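Local coordinates for protein 2-dehydro-3-deoxy-D-arabinonate dehydratase (Sulfolobus solfataricus, PDB 2Q18) that dehydrates 2-dehydro-3-deoxy-D-arabinonate to 2,5-dioxopentanoate with the help of a bound divalent metal ion, a step of pentose oxidation, at residues 159-164 with 272-277. Numbering follows the deposited sequence.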
ATOM      1  N   TYR A 159     -22.943 -15.655  13.104  1.00 27.30           N
ATOM      2  CA  TYR A 159     -22.899 -17.118  13.108  1.00 27.30           C
ATOM      3  C   TYR A 159     -22.720 -17.661  11.701  1.00 26.60           C
ATOM      4  O   TYR A 159     -23.152 -17.045  10.726  1.00 26.56           O
ATOM      5  CB  TYR A 159     -24.192 -17.705  13.693  1.00 28.38           C
ATOM      6  CG  TYR A 159     -24.464 -17.323  15.129  1.00 28.75           C
ATOM      7  CD1 TYR A 159     -24.095 -18.169  16.174  1.00 28.33           C
ATOM      8  CD2 TYR A 159     -25.094 -16.115  15.445  1.00 29.44           C
ATOM      9  CE1 TYR A 159     -24.345 -17.825  17.500  1.00 29.42           C
ATOM     10  CE2 TYR A 159     -25.343 -15.759  16.770  1.00 29.99           C
ATOM     11  CZ  TYR A 159     -24.964 -16.621  17.789  1.00 29.64           C
ATOM     12  OH  TYR A 159     -25.205 -16.285  19.100  1.00 31.53           O
ATOM     13  N   THR A 160     -22.093 -18.828  11.610  1.00 25.39           N
ATOM     14  CA  THR A 160     -21.871 -19.492  10.335  1.00 24.73           C
ATOM     15  C   THR A 160     -21.802 -21.011  10.551  1.00 24.89           C
ATOM     16  O   THR A 160     -21.776 -21.487  11.693  1.00 24.69           O
ATOM     17  CB  THR A 160     -20.592 -18.938   9.624  1.00 24.21           C
ATOM     18  OG1 THR A 160     -20.605 -19.297   8.237  1.00 23.65           O
ATOM     19  CG2 THR A 160     -19.304 -19.444  10.283  1.00 22.46           C
ATOM     20  N   ILE A 161     -21.796 -21.763   9.456  1.00 23.95           N
ATOM     21  CA  ILE A 161     -21.596 -23.209   9.510  1.00 23.27           C
ATOM     22  C   ILE A 161     -20.112 -23.469   9.321  1.00 22.89           C
ATOM     23  O   ILE A 161     -19.501 -22.884   8.436  1.00 23.66           O
ATOM     24  CB  ILE A 161     -22.364 -23.928   8.370  1.00 23.65           C
ATOM     25  CG1 ILE A 161     -23.844 -23.533   8.374  1.00 23.80           C
ATOM     26  CG2 ILE A 161     -22.175 -25.449   8.459  1.00 21.87           C
ATOM     27  CD1 ILE A 161     -24.575 -23.856   7.070  1.00 24.51           C
ATOM     28  N   MET A 162     -19.525 -24.338  10.138  1.00 22.92           N
ATOM     29  CA  MET A 162     -18.140 -24.749   9.900  1.00 23.09           C
ATOM     30  C   MET A 162     -18.013 -26.262   9.871  1.00 23.04           C
ATOM     31  O   MET A 162     -18.664 -26.962  10.645  1.00 23.53           O
ATOM     32  CB  MET A 162     -17.167 -24.145  10.936  1.00 22.22           C
ATOM     33  CG  MET A 162     -15.670 -24.511  10.717  1.00 23.10           C
ATOM     34  SD  MET A 162     -14.462 -23.445  11.592  1.00 21.99           S
ATOM     35  CE  MET A 162     -14.471 -22.027  10.495  1.00 24.07           C
ATOM     36  N   ASP A 163     -17.164 -26.749   8.973  1.00 23.20           N
ATOM     37  CA  ASP A 163     -16.768 -28.147   8.958  1.00 24.08           C
ATOM     38  C   ASP A 163     -15.354 -28.236   9.514  1.00 23.75           C
ATOM     39  O   ASP A 163     -14.401 -27.791   8.874  1.00 24.30           O
ATOM     40  CB  ASP A 163     -16.825 -28.694   7.525  1.00 23.20           C
ATOM     41  CG  ASP A 163     -16.558 -30.196   7.440  1.00 26.87           C
ATOM     42  OD1 ASP A 163     -16.188 -30.822   8.458  1.00 26.18           O
ATOM     43  OD2 ASP A 163     -16.718 -30.753   6.329  1.00 26.20           O
ATOM     44  N   ASP A 164     -15.228 -28.805  10.709  1.00 23.96           N
ATOM     45  CA  ASP A 164     -13.925 -29.091  11.300  1.00 24.35           C
ATOM     46  C   ASP A 164     -13.471 -30.460  10.794  1.00 25.12           C
ATOM     47  O   ASP A 164     -13.727 -31.485  11.428  1.00 26.07           O
ATOM     48  CB  ASP A 164     -14.012 -29.043  12.841  1.00 23.43           C
ATOM     49  CG  ASP A 164     -12.702 -29.423  13.537  1.00 24.73           C
ATOM     50  OD1 ASP A 164     -11.687 -29.698  12.861  1.00 24.93           O
ATOM     51  OD2 ASP A 164     -12.688 -29.457  14.787  1.00 27.07           O
ATOM     52  N   VAL A 272     -19.787 -33.347   0.929  1.00 28.08           N
ATOM     53  CA  VAL A 272     -20.204 -33.108   2.304  1.00 27.16           C
ATOM     54  C   VAL A 272     -21.156 -31.922   2.330  1.00 27.53           C
ATOM     55  O   VAL A 272     -20.825 -30.832   1.854  1.00 27.68           O
ATOM     56  CB  VAL A 272     -18.984 -32.865   3.237  1.00 27.19           C
ATOM     57  CG1 VAL A 272     -19.437 -32.539   4.661  1.00 27.49           C
ATOM     58  CG2 VAL A 272     -18.062 -34.076   3.234  1.00 26.03           C
ATOM     59  N   GLU A 273     -22.346 -32.146   2.879  1.00 26.83           N
ATOM     60  CA  GLU A 273     -23.366 -31.114   2.962  1.00 28.18           C
ATOM     61  C   GLU A 273     -23.763 -30.946   4.412  1.00 27.72           C
ATOM     62  O   GLU A 273     -24.099 -31.922   5.086  1.00 27.66           O
ATOM     63  CB  GLU A 273     -24.593 -31.488   2.124  1.00 27.53           C
ATOM     64  CG  GLU A 273     -24.275 -31.897   0.685  1.00 29.05           C
ATOM     65  CD  GLU A 273     -25.508 -32.347  -0.099  1.00 32.36           C
ATOM     66  OE1 GLU A 273     -26.613 -32.426   0.484  1.00 37.10           O
ATOM     67  OE2 GLU A 273     -25.368 -32.621  -1.310  1.00 39.00           O
ATOM     68  N   ILE A 274     -23.708 -29.707   4.895  1.00 27.22           N
ATOM     69  CA  ILE A 274     -24.055 -29.402   6.279  1.00 26.61           C
ATOM     70  C   ILE A 274     -25.072 -28.277   6.311  1.00 27.63           C
ATOM     71  O   ILE A 274     -24.822 -27.183   5.796  1.00 27.37           O
ATOM     72  CB  ILE A 274     -22.814 -29.037   7.142  1.00 26.47           C
ATOM     73  CG1 ILE A 274     -21.784 -30.169   7.105  1.00 25.22           C
ATOM     74  CG2 ILE A 274     -23.235 -28.735   8.587  1.00 24.66           C
ATOM     75  CD1 ILE A 274     -20.367 -29.753   7.464  1.00 24.02           C
ATOM     76  N   THR A 275     -26.221 -28.563   6.914  1.00 27.31           N
ATOM     77  CA  THR A 275     -27.303 -27.606   7.010  1.00 28.38           C
ATOM     78  C   THR A 275     -27.467 -27.161   8.456  1.00 28.55           C
ATOM     79  O   THR A 275     -27.428 -27.984   9.374  1.00 28.19           O
ATOM     80  CB  THR A 275     -28.629 -28.218   6.491  1.00 28.78           C
ATOM     81  OG1 THR A 275     -28.420 -28.758   5.182  1.00 31.28           O
ATOM     82  CG2 THR A 275     -29.740 -27.173   6.428  1.00 28.34           C
ATOM     83  N   ILE A 276     -27.618 -25.853   8.652  1.00 29.04           N
ATOM     84  CA  ILE A 276     -27.976 -25.303   9.957  1.00 29.45           C
ATOM     85  C   ILE A 276     -29.143 -24.344   9.779  1.00 30.24           C
ATOM     86  O   ILE A 276     -29.143 -23.523   8.859  1.00 30.77           O
ATOM     87  CB  ILE A 276     -26.782 -24.597  10.665  1.00 29.26           C
ATOM     88  CG1 ILE A 276     -25.641 -25.593  10.916  1.00 28.50           C
ATOM     89  CG2 ILE A 276     -27.241 -23.949  11.984  1.00 29.64           C
ATOM     90  CD1 ILE A 276     -24.482 -25.054  11.755  1.00 28.91           C
ATOM     91  N   SER A 277     -30.140 -24.468  10.656  1.00 31.34           N
ATOM     92  CA  SER A 277     -31.311 -23.591  10.658  1.00 32.66           C
ATOM     93  C   SER A 277     -30.912 -22.118  10.633  1.00 33.40           C
ATOM     94  O   SER A 277     -30.027 -21.694  11.387  1.00 34.08           O
ATOM     95  CB  SER A 277     -32.177 -23.849  11.898  1.00 32.66           C
ATOM     96  OG  SER A 277     -32.466 -25.224  12.058  1.00 35.25           O
TER
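Ile-161 meets Ile-274 and Ile-276 in a face-to-face packing of two beta sheets, in the FAH-family fold of this dehydratase. Three observations support sheet-on-sheet packing over strand pairing: the axes of the two roughly antiparallel strands (151°) approach no closer than 7.9 Å, no hydrogen bond joins them, and each has its backbone partners in its own sheet. Strand 159-164 pairs with 140-150 and 188-195, whereas 271-276 lies between 207-214 and 280-288.

Ile-161 carries the largest share of the contact. Its CG1 lies beside the backbone N, anti to the carbonyl carbon (chi1 -54°), which sends the ethyl arm between the two opposing isoleucines until CD1 stands 3.6 Å from the backbone O of Ile-274. The CG2 branch instead abuts CG2 of Ile-274 at 3.5 Å, tighter than usual carbon contact. The Ile-161 and Ile-276 side chains pass in opposite directions, with CG1 of Ile-161 3.7 Å from CG1 of Ile-276. An alanine in place of Ile-161 would probably leave a gap between Ile-274 and Ile-276, whose branches would lose their apolar mate.

Asp-163 comes next along the same face. Its OD1 accepts a hydrogen bond from the backbone N of Glu-143, a magnesium ligand, which ties this packing layer to the metal site; the adjoining Asp-164, itself a magnesium ligand, pairs with Lys-118 and Lys-182. The rest of the Asp-163 side chain is crossed at about a right angle by Ile-274, whose CD1 sits 3.7 Å from Asp-163 CB, while Asp-163 OD2 rests 3.7 Å from Val-272 CG1.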